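Local coordinates for protein phosphatidylserine synthase (PDB 3HSI) that belongs to the phosphatidylserine synthases of the phospholipase D superfamily, built around two large mixed beta sheets, at residues Trp91-Gln95 and Arg209-Ile215; Val246-Leu252 and Asp390-Leu396; Val301-Val305 and Ile415-Thr419. All blocks are in the same frame, centred on the assembly; numbering follows the deposited sequence.

Contact 1: Trp91-Gln95 and Arg209-Ile215; sequences WHRAQ and RPRTKEI
Neither segment is a regular helix or strand. Residues 91-94 take helical phi/psi values, and the turn closes with Gln-95 N to His-92 O at 3.1 Å. The other segment is extended from Arg-209 to Arg-211. It then turns through helical values at 212-214, with Ile-215 N bonded to Thr-212 O at 2.6 Å. Ile-215 is the N-cap of helix 216-229. The backbones stay apart, with His-92 CA and Thr-212 CA at 8.5 Å. Side chains bridge the gap. Trp-91 takes chi1 t and chi2 -96°, which carries its indole to the other segment. Trp-91 NE1 donates to Thr-212 OG1 at 3.1 Å, nearly straight at 171°. Strand 84-90 runs parallel to 52-56 and 127-130 in one of the two mixed sheets of this phospholipase D-family fold, and the contact packs the loop after it on the lead-in to helix 216-229. Trp-91 CH2 lies 3.3 Å from Pro-210 O, at the ring edge, and 4.1 Å from Pro-210 CG. Trp-91 CZ2 meets Ile-215 CD1 at 4.1 Å. Tyr-202 also packs against Trp-91, Pro-210 and Ile-215. His-92 CE1 approaches Thr-212 OG1 at 4.1 Å, while His-92 NE2 bonds to Asn-133 O.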
loop_
_atom_site.group_PDB
_atom_site.type_symbol
_atom_site.label_atom_id
_atom_site.label_comp_id
_atom_site.label_asym_id
_atom_site.label_seq_id
_atom_site.Cartn_x
_atom_site.Cartn_y
_atom_site.Cartn_z
ATOM N N TRP C 91 -5.096 17.232 1.965
ATOM C CA TRP C 91 -5.189 17.749 0.613
ATOM C C TRP C 91 -6.269 17.047 -0.244
ATOM O O TRP C 91 -7.087 17.735 -0.834
ATOM C CB TRP C 91 -3.833 17.634 -0.034
ATOM C CG TRP C 91 -3.792 17.757 -1.515
ATOM C CD1 TRP C 91 -3.795 16.722 -2.442
ATOM C CD2 TRP C 91 -3.682 18.968 -2.266
ATOM N NE1 TRP C 91 -3.705 17.233 -3.711
ATOM C CE2 TRP C 91 -3.630 18.602 -3.639
ATOM C CE3 TRP C 91 -3.615 20.324 -1.918
ATOM C CZ2 TRP C 91 -3.528 19.556 -4.673
ATOM C CZ3 TRP C 91 -3.506 21.286 -2.950
ATOM C CH2 TRP C 91 -3.466 20.883 -4.311
ATOM N N HIS C 92 -6.272 15.708 -0.299
ATOM C CA HIS C 92 -7.256 14.961 -1.114
ATOM C C HIS C 92 -8.694 15.102 -0.561
ATOM O O HIS C 92 -9.649 15.347 -1.294
ATOM C CB HIS C 92 -6.910 13.474 -1.165
ATOM C CG HIS C 92 -5.534 13.180 -1.665
ATOM N ND1 HIS C 92 -5.191 13.272 -3.001
ATOM C CD2 HIS C 92 -4.423 12.761 -1.015
ATOM C CE1 HIS C 92 -3.921 12.939 -3.149
ATOM N NE2 HIS C 92 -3.430 12.629 -1.961
ATOM N N ARG C 93 -8.833 14.975 0.750
ATOM C CA ARG C 93 -10.140 15.033 1.380
ATOM C C ARG C 93 -10.811 16.382 1.146
ATOM O O ARG C 93 -12.026 16.442 0.923
ATOM C CB ARG C 93 -10.052 14.652 2.871
ATOM C CG ARG C 93 -11.363 14.706 3.635
ATOM C CD ARG C 93 -12.431 13.755 3.057
ATOM N NE ARG C 93 -13.662 13.873 3.839
ATOM C CZ ARG C 93 -14.531 14.881 3.727
ATOM N NH1 ARG C 93 -14.323 15.866 2.837
ATOM N NH2 ARG C 93 -15.617 14.904 4.497
ATOM N N ALA C 94 -10.019 17.447 1.133
ATOM C CA ALA C 94 -10.566 18.802 0.936
ATOM C C ALA C 94 -11.082 19.093 -0.486
ATOM O O ALA C 94 -11.776 20.081 -0.697
ATOM C CB ALA C 94 -9.534 19.869 1.359
ATOM N N GLN C 95 -10.744 18.230 -1.447
ATOM C CA GLN C 95 -11.028 18.511 -2.838
ATOM C C GLN C 95 -11.915 17.464 -3.505
ATOM O O GLN C 95 -11.909 17.317 -4.708
ATOM C CB GLN C 95 -9.726 18.703 -3.615
ATOM C CG GLN C 95 -8.929 19.889 -3.101
ATOM C CD GLN C 95 -7.615 20.071 -3.810
ATOM O OE1 GLN C 95 -6.607 19.450 -3.453
ATOM N NE2 GLN C 95 -7.602 20.949 -4.803
ATOM N N ARG C 209 -5.111 26.312 -7.588
ATOM C CA ARG C 209 -4.460 25.207 -6.876
ATOM C C ARG C 209 -3.890 24.280 -7.920
ATOM O O ARG C 209 -4.563 23.988 -8.904
ATOM C CB ARG C 209 -5.455 24.396 -6.062
ATOM C CG ARG C 209 -6.205 25.162 -5.046
ATOM C CD ARG C 209 -7.027 24.209 -4.251
ATOM N NE ARG C 209 -8.305 23.880 -4.878
ATOM C CZ ARG C 209 -9.355 24.700 -4.880
ATOM N NH1 ARG C 209 -9.253 25.908 -4.327
ATOM N NH2 ARG C 209 -10.504 24.324 -5.435
ATOM N N PRO C 210 -2.671 23.778 -7.697
ATOM C CA PRO C 210 -2.181 22.761 -8.628
ATOM C C PRO C 210 -3.026 21.470 -8.564
ATOM O O PRO C 210 -3.741 21.238 -7.592
ATOM C CB PRO C 210 -0.736 22.543 -8.171
ATOM C CG PRO C 210 -0.746 22.904 -6.702
ATOM C CD PRO C 210 -1.739 24.027 -6.577
ATOM N N ARG C 211 -2.980 20.673 -9.621
ATOM C CA ARG C 211 -3.563 19.342 -9.632
ATOM C C ARG C 211 -2.555 18.405 -9.028
ATOM O O ARG C 211 -1.353 18.648 -9.111
ATOM C CB ARG C 211 -3.865 18.873 -11.056
ATOM C CG ARG C 211 -5.074 19.507 -11.678
ATOM C CD ARG C 211 -4.677 20.249 -12.942
ATOM N NE ARG C 211 -5.843 20.544 -13.783
ATOM C CZ ARG C 211 -6.440 21.735 -13.890
ATOM N NH1 ARG C 211 -5.980 22.796 -13.221
ATOM N NH2 ARG C 211 -7.502 21.867 -14.685
ATOM N N THR C 212 -3.064 17.342 -8.412
ATOM C CA THR C 212 -2.252 16.249 -7.907
ATOM C C THR C 212 -1.228 15.765 -8.953
ATOM O O THR C 212 -0.013 15.855 -8.719
ATOM C CB THR C 212 -3.164 15.096 -7.412
ATOM O OG1 THR C 212 -3.994 15.571 -6.340
ATOM C CG2 THR C 212 -2.347 13.899 -6.941
ATOM N N LYS C 213 -1.702 15.294 -10.109
ATOM C CA LYS C 213 -0.810 14.785 -11.166
ATOM C C LYS C 213 0.352 15.743 -11.417
ATOM O O LYS C 213 1.471 15.338 -11.767
ATOM C CB LYS C 213 -1.588 14.527 -12.463
ATOM C CG LYS C 213 -2.159 15.777 -13.150
ATOM C CD LYS C 213 -2.745 15.458 -14.528
ATOM C CE LYS C 213 -3.365 16.701 -15.181
ATOM N NZ LYS C 213 -4.349 17.425 -14.301
ATOM N N GLU C 214 0.067 17.019 -11.193
ATOM C CA GLU C 214 0.998 18.086 -11.411
ATOM C C GLU C 214 2.107 18.103 -10.357
ATOM O O GLU C 214 3.192 18.601 -10.626
ATOM C CB GLU C 214 0.200 19.372 -11.381
ATOM C CG GLU C 214 0.834 20.605 -11.930
ATOM C CD GLU C 214 -0.144 21.783 -11.918
ATOM O OE1 GLU C 214 -1.367 21.557 -12.162
ATOM O OE2 GLU C 214 0.316 22.933 -11.661
ATOM N N ILE C 215 1.840 17.551 -9.168
ATOM C CA ILE C 215 2.811 17.572 -8.060
ATOM C C ILE C 215 3.138 16.186 -7.444
ATOM O O ILE C 215 3.570 16.104 -6.286
ATOM C CB ILE C 215 2.362 18.552 -6.916
ATOM C CG1 ILE C 215 0.932 18.230 -6.446
ATOM C CG2 ILE C 215 2.502 20.004 -7.366
ATOM C CD1 ILE C 215 0.528 18.840 -5.103
#

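Contact 2: Val246-Leu252 and Asp390-Leu396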
loop_
_atom_site.group_PDB
_atom_site.type_symbol
_atom_site.label_atom_id
_atom_site.label_comp_id
_atom_site.label_asym_id
_atom_site.label_seq_id
_atom_site.Cartn_x
_atom_site.Cartn_y
_atom_site.Cartn_z
ATOM N N VAL C 246 4.177 14.685 29.964
ATOM C CA VAL C 246 3.645 14.496 28.634
ATOM C C VAL C 246 4.787 14.369 27.620
ATOM O O VAL C 246 5.789 15.070 27.716
ATOM C CB VAL C 246 2.597 15.618 28.242
ATOM C CG1 VAL C 246 3.270 17.009 28.079
ATOM C CG2 VAL C 246 1.855 15.231 26.970
ATOM N N SER C 247 4.658 13.407 26.704
ATOM C CA SER C 247 5.636 13.227 25.617
ATOM C C SER C 247 4.953 13.188 24.238
ATOM O O SER C 247 4.185 12.262 23.971
ATOM C CB SER C 247 6.435 11.939 25.836
ATOM O OG SER C 247 7.576 11.862 24.974
ATOM N N PRO C 248 5.233 14.185 23.353
ATOM C CA PRO C 248 4.563 14.277 22.048
ATOM C C PRO C 248 5.218 13.381 20.996
ATOM O O PRO C 248 6.426 13.384 20.841
ATOM C CB PRO C 248 4.762 15.746 21.650
ATOM C CG PRO C 248 6.043 16.119 22.237
ATOM C CD PRO C 248 6.136 15.325 23.568
ATOM N N LEU C 249 4.409 12.670 20.233
ATOM C CA LEU C 249 4.916 11.554 19.420
ATOM C C LEU C 249 4.393 11.690 18.015
ATOM O O LEU C 249 3.268 12.098 17.848
ATOM C CB LEU C 249 4.400 10.228 20.017
ATOM C CG LEU C 249 4.873 9.823 21.423
ATOM C CD1 LEU C 249 4.184 8.529 21.876
ATOM C CD2 LEU C 249 6.420 9.648 21.424
ATOM N N PHE C 250 5.192 11.313 17.016
ATOM C CA PHE C 250 4.782 11.353 15.602
ATOM C C PHE C 250 5.107 10.028 14.898
ATOM O O PHE C 250 6.088 9.380 15.196
ATOM C CB PHE C 250 5.424 12.549 14.858
ATOM C CG PHE C 250 5.158 12.559 13.360
ATOM C CD1 PHE C 250 3.898 12.901 12.863
ATOM C CD2 PHE C 250 6.155 12.183 12.460
ATOM C CE1 PHE C 250 3.637 12.895 11.510
ATOM C CE2 PHE C 250 5.910 12.170 11.098
ATOM C CZ PHE C 250 4.649 12.517 10.614
ATOM N N GLY C 251 4.282 9.624 13.962
ATOM C CA GLY C 251 4.610 8.450 13.162
ATOM C C GLY C 251 4.003 8.553 11.794
ATOM O O GLY C 251 2.861 9.017 11.641
ATOM N N LEU C 252 4.774 8.129 10.802
ATOM C CA LEU C 252 4.255 7.933 9.465
ATOM C C LEU C 252 5.022 6.807 8.800
ATOM O O LEU C 252 6.218 6.899 8.684
ATOM C CB LEU C 252 4.387 9.244 8.635
ATOM C CG LEU C 252 4.174 9.189 7.113
ATOM C CD1 LEU C 252 2.791 8.692 6.762
ATOM C CD2 LEU C 252 4.467 10.561 6.414
ATOM N N ASP C 390 -0.998 6.074 7.082
ATOM C CA ASP C 390 -1.408 7.450 7.501
ATOM C C ASP C 390 -0.410 8.179 8.402
ATOM O O ASP C 390 0.429 7.553 9.058
ATOM C CB ASP C 390 -2.789 7.444 8.157
ATOM C CG ASP C 390 -3.889 6.863 7.254
ATOM O OD1 ASP C 390 -3.787 6.918 6.014
ATOM O OD2 ASP C 390 -4.896 6.364 7.787
ATOM N N ALA C 391 -0.488 9.510 8.425
ATOM C CA ALA C 391 0.388 10.269 9.298
ATOM C C ALA C 391 -0.348 10.512 10.604
ATOM O O ALA C 391 -1.475 11.007 10.614
ATOM C CB ALA C 391 0.859 11.562 8.634
ATOM N N GLU C 392 0.282 10.111 11.706
ATOM C CA GLU C 392 -0.364 10.093 13.013
ATOM C C GLU C 392 0.445 10.824 14.064
ATOM O O GLU C 392 1.675 10.988 13.926
ATOM C CB GLU C 392 -0.559 8.642 13.496
ATOM C CG GLU C 392 -1.183 7.686 12.467
ATOM C CD GLU C 392 -2.705 7.713 12.505
ATOM O OE1 GLU C 392 -3.282 8.508 13.287
ATOM O OE2 GLU C 392 -3.332 6.927 11.771
ATOM N N ASN C 393 -0.233 11.243 15.136
ATOM C CA ASN C 393 0.510 11.705 16.297
ATOM C C ASN C 393 -0.121 11.276 17.634
ATOM O O ASN C 393 -1.155 10.612 17.656
ATOM C CB ASN C 393 0.814 13.199 16.221
ATOM C CG ASN C 393 -0.414 14.073 16.466
ATOM O OD1 ASN C 393 -1.555 13.611 16.395
ATOM N ND2 ASN C 393 -0.172 15.360 16.737
ATOM N N GLY C 394 0.529 11.629 18.735
ATOM C CA GLY C 394 0.036 11.286 20.044
ATOM C C GLY C 394 0.640 12.125 21.153
ATOM O O GLY C 394 1.769 12.637 21.033
ATOM N N LEU C 395 -0.131 12.288 22.224
ATOM C CA LEU C 395 0.422 12.795 23.465
ATOM C C LEU C 395 0.422 11.620 24.440
ATOM O O LEU C 395 -0.641 11.114 24.839
ATOM C CB LEU C 395 -0.393 13.984 23.992
ATOM C CG LEU C 395 -0.609 15.147 23.013
ATOM C CD1 LEU C 395 -1.537 16.258 23.598
ATOM C CD2 LEU C 395 0.748 15.746 22.560
ATOM N N LEU C 396 1.614 11.161 24.781
ATOM C CA LEU C 396 1.743 10.159 25.821
ATOM C C LEU C 396 1.860 10.831 27.167
ATOM O O LEU C 396 2.860 11.484 27.467
ATOM C CB LEU C 396 2.923 9.196 25.591
ATOM C CG LEU C 396 3.054 8.087 26.657
ATOM C CD1 LEU C 396 1.826 7.132 26.666
ATOM C CD2 LEU C 396 4.350 7.267 26.499
#
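Side chains leave this antiparallel strand pair on two faces. Pro-248, Phe-250 and Leu-252 share one face with Ala-391, Asn-393 and Leu-395, packed against helices 181-195 and 216-229. Phe-250 is t, and its ring leans over the partner strand. Phe-250 CE1 lies 4.2 Å from Ala-391 CB, and Phe-250 CD1 3.1 Å from Glu-392 O. Leu-252 (t, p) brings CD1 to 3.9 Å from Ala-391 CB. Asn-393 is p, and its amide bonds to Tyr-154, Tyr-232 and the backbone N of Lys-144. The other face carries Ser-247, Leu-249, Glu-392 and Leu-396, largely under helix 258-268. Leu-249 (m, t) sets CD1 4.0 Å from Leu-396 CB, and its own cross-strand partner, Gly-394, has no side chain to compete for that space. The backbones bond in three reciprocal pairs, from Ser-247 N to Leu-396 O at 2.7 Å through to Glu-392 N to Gly-251 O at 2.8 Å. Ala-391 also bonds to the backbones of Val-140 and His-142; His-142 and Lys-144 belong to an HxKx4D sequence, so the 391-396 strand of the pair borders the HKD motif that defines the phospholipase D superfamily.

Contact 3: Val301-Val305 and Ile415-Thr419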
loop_
_atom_site.group_PDB
_atom_site.type_symbol
_atom_site.label_atom_id
_atom_site.label_comp_id
_atom_site.label_asym_id
_atom_site.label_seq_id
_atom_site.Cartn_x
_atom_site.Cartn_y
_atom_site.Cartn_z
ATOM N N VAL C 301 -8.016 -6.984 30.124
ATOM C CA VAL C 301 -8.140 -6.198 28.911
ATOM C C VAL C 301 -9.588 -5.776 28.763
ATOM O O VAL C 301 -10.508 -6.600 28.872
ATOM C CB VAL C 301 -7.733 -7.003 27.615
ATOM C CG1 VAL C 301 -7.941 -6.120 26.341
ATOM C CG2 VAL C 301 -6.297 -7.541 27.722
ATOM N N GLU C 302 -9.774 -4.489 28.513
ATOM C CA GLU C 302 -11.081 -3.953 28.254
ATOM C C GLU C 302 -11.066 -3.298 26.862
ATOM O O GLU C 302 -10.235 -2.470 26.578
ATOM C CB GLU C 302 -11.439 -2.929 29.350
ATOM C CG GLU C 302 -12.781 -2.271 29.127
ATOM C CD GLU C 302 -13.114 -1.205 30.163
ATOM O OE1 GLU C 302 -12.305 -0.985 31.110
ATOM O OE2 GLU C 302 -14.209 -0.594 30.044
ATOM N N ILE C 303 -12.002 -3.662 26.000
ATOM C CA ILE C 303 -12.052 -3.070 24.672
ATOM C C ILE C 303 -13.411 -2.448 24.481
ATOM O O ILE C 303 -14.440 -3.085 24.759
ATOM C CB ILE C 303 -11.777 -4.130 23.575
ATOM C CG1 ILE C 303 -10.414 -4.801 23.835
ATOM C CG2 ILE C 303 -11.861 -3.462 22.179
ATOM C CD1 ILE C 303 -10.094 -6.049 22.937
ATOM N N ILE C 304 -13.420 -1.187 24.068
ATOM C CA ILE C 304 -14.665 -0.475 23.884
ATOM C C ILE C 304 -14.757 -0.067 22.423
ATOM O O ILE C 304 -13.917 0.663 21.939
ATOM C CB ILE C 304 -14.737 0.807 24.795
ATOM C CG1 ILE C 304 -14.233 0.476 26.208
ATOM C CG2 ILE C 304 -16.163 1.381 24.799
ATOM C CD1 ILE C 304 -14.345 1.667 27.312
ATOM N N VAL C 305 -15.778 -0.551 21.727
ATOM C CA VAL C 305 -16.032 -0.194 20.331
ATOM C C VAL C 305 -17.487 0.173 20.182
ATOM O O VAL C 305 -18.289 -0.071 21.084
ATOM C CB VAL C 305 -15.728 -1.386 19.364
ATOM C CG1 VAL C 305 -14.248 -1.605 19.289
ATOM C CG2 VAL C 305 -16.427 -2.657 19.841
ATOM N N ILE C 415 -17.517 7.744 29.317
ATOM C CA ILE C 415 -17.423 6.922 28.118
ATOM C C ILE C 415 -18.296 5.667 28.207
ATOM O O ILE C 415 -19.047 5.376 27.268
ATOM C CB ILE C 415 -15.969 6.574 27.765
ATOM C CG1 ILE C 415 -15.269 7.808 27.219
ATOM C CG2 ILE C 415 -15.905 5.470 26.679
ATOM C CD1 ILE C 415 -13.751 7.729 27.284
ATOM N N ARG C 416 -18.261 4.979 29.357
ATOM C CA ARG C 416 -18.974 3.712 29.539
ATOM C C ARG C 416 -20.491 3.848 29.644
ATOM O O ARG C 416 -21.199 2.822 29.606
ATOM C CB ARG C 416 -18.450 3.017 30.793
ATOM C CG ARG C 416 -17.029 2.475 30.617
ATOM C CD ARG C 416 -16.585 1.759 31.878
ATOM N NE ARG C 416 -15.197 1.331 31.801
ATOM C CZ ARG C 416 -14.231 1.726 32.636
ATOM N NH1 ARG C 416 -14.492 2.592 33.620
ATOM N NH2 ARG C 416 -12.987 1.278 32.457
ATOM N N GLN C 417 -20.987 5.096 29.783
ATOM C CA GLN C 417 -22.418 5.327 30.048
ATOM C C GLN C 417 -23.331 4.686 29.019
ATOM O O GLN C 417 -24.322 4.069 29.393
ATOM C CB GLN C 417 -22.792 6.817 30.173
ATOM C CG GLN C 417 -22.292 7.516 31.440
ATOM C CD GLN C 417 -22.912 6.922 32.704
ATOM O OE1 GLN C 417 -24.021 6.377 32.679
ATOM N NE2 GLN C 417 -22.173 6.987 33.807
ATOM N N HIS C 418 -23.025 4.867 27.738
ATOM C CA HIS C 418 -23.867 4.312 26.674
ATOM C C HIS C 418 -23.374 2.968 26.175
ATOM O O HIS C 418 -23.658 2.611 25.034
ATOM C CB HIS C 418 -23.995 5.297 25.518
ATOM C CG HIS C 418 -24.698 6.562 25.884
ATOM N ND1 HIS C 418 -26.011 6.586 26.293
ATOM C CD2 HIS C 418 -24.276 7.850 25.904
ATOM C CE1 HIS C 418 -26.377 7.831 26.541
ATOM N NE2 HIS C 418 -25.347 8.621 26.298
ATOM N N THR C 419 -22.650 2.224 27.030
ATOM C CA THR C 419 -22.124 0.898 26.667
ATOM C C THR C 419 -22.815 -0.241 27.391
ATOM O O THR C 419 -23.376 -0.062 28.457
ATOM C CB THR C 419 -20.626 0.710 27.020
ATOM O OG1 THR C 419 -20.482 0.724 28.451
ATOM C CG2 THR C 419 -19.752 1.778 26.350
#
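Ile-304 overlaps the turn at 415-419 with both ends of its side chain. Ile-304 CD1 packs against Ile-415 CG2 at 4.2 Å and the aliphatic stem of Arg-416, 4.3 Å from Arg-416 CG. Ile-304 CG2 meets Thr-419 CG2 at 3.9 Å. Two residues earlier on the same side of strand 300-306, Glu-302 reaches out fully extended (t, t). Arg-416 runs back to meet it, with chi2 and chi3 both t. The salt bridge is two-pronged and side-on. Arg-416 NH2 donates to Glu-302 OE1 at 2.7 Å, and Arg-416 NE to Glu-302 OE2 at 2.8 Å. The turn that presents Arg-416 links helix 405-415 to strand 419-421. It is closed by Thr-419 N to Arg-416 O at 3.0 Å and by a very short bond, Thr-419 OG1 to Arg-416 O at 2.5 Å. Strand 351-356 lies between strands 300-306 and 419-421 in the sheet, so the contact reaches over it. From that strand Arg-354 makes a second salt bridge to Glu-302 and a hydrogen bond to Thr-419. Ile-303 and Val-305 face helix 327-341 instead. The buried carboxylate of Glu-302 is shared by two arginines, Arg-416 and Arg-354, so the polar network ties the turn to the sheet beside a small apolar patch.

In the fold
Contacts 2 and 3 reach the same mixed sheet, with centres 23 Å apart, and their segments alternate along the chain. Contact 1 lies beside the other sheet, in loops that follow two of its strands. It is across the chain's centre from contact 3, centres 39 Å apart. Contact 2 is the most central and wholly buried. It relies on paired backbone bonds and apolar side chains. Contact 3 is also buried, but it joins a strand to a turn across an intervening strand, through a salt bridge and an apolar patch. Contact 1 is only partly buried and depends largely on one tryptophan, combining an indole hydrogen bond with apolar packing between two loops.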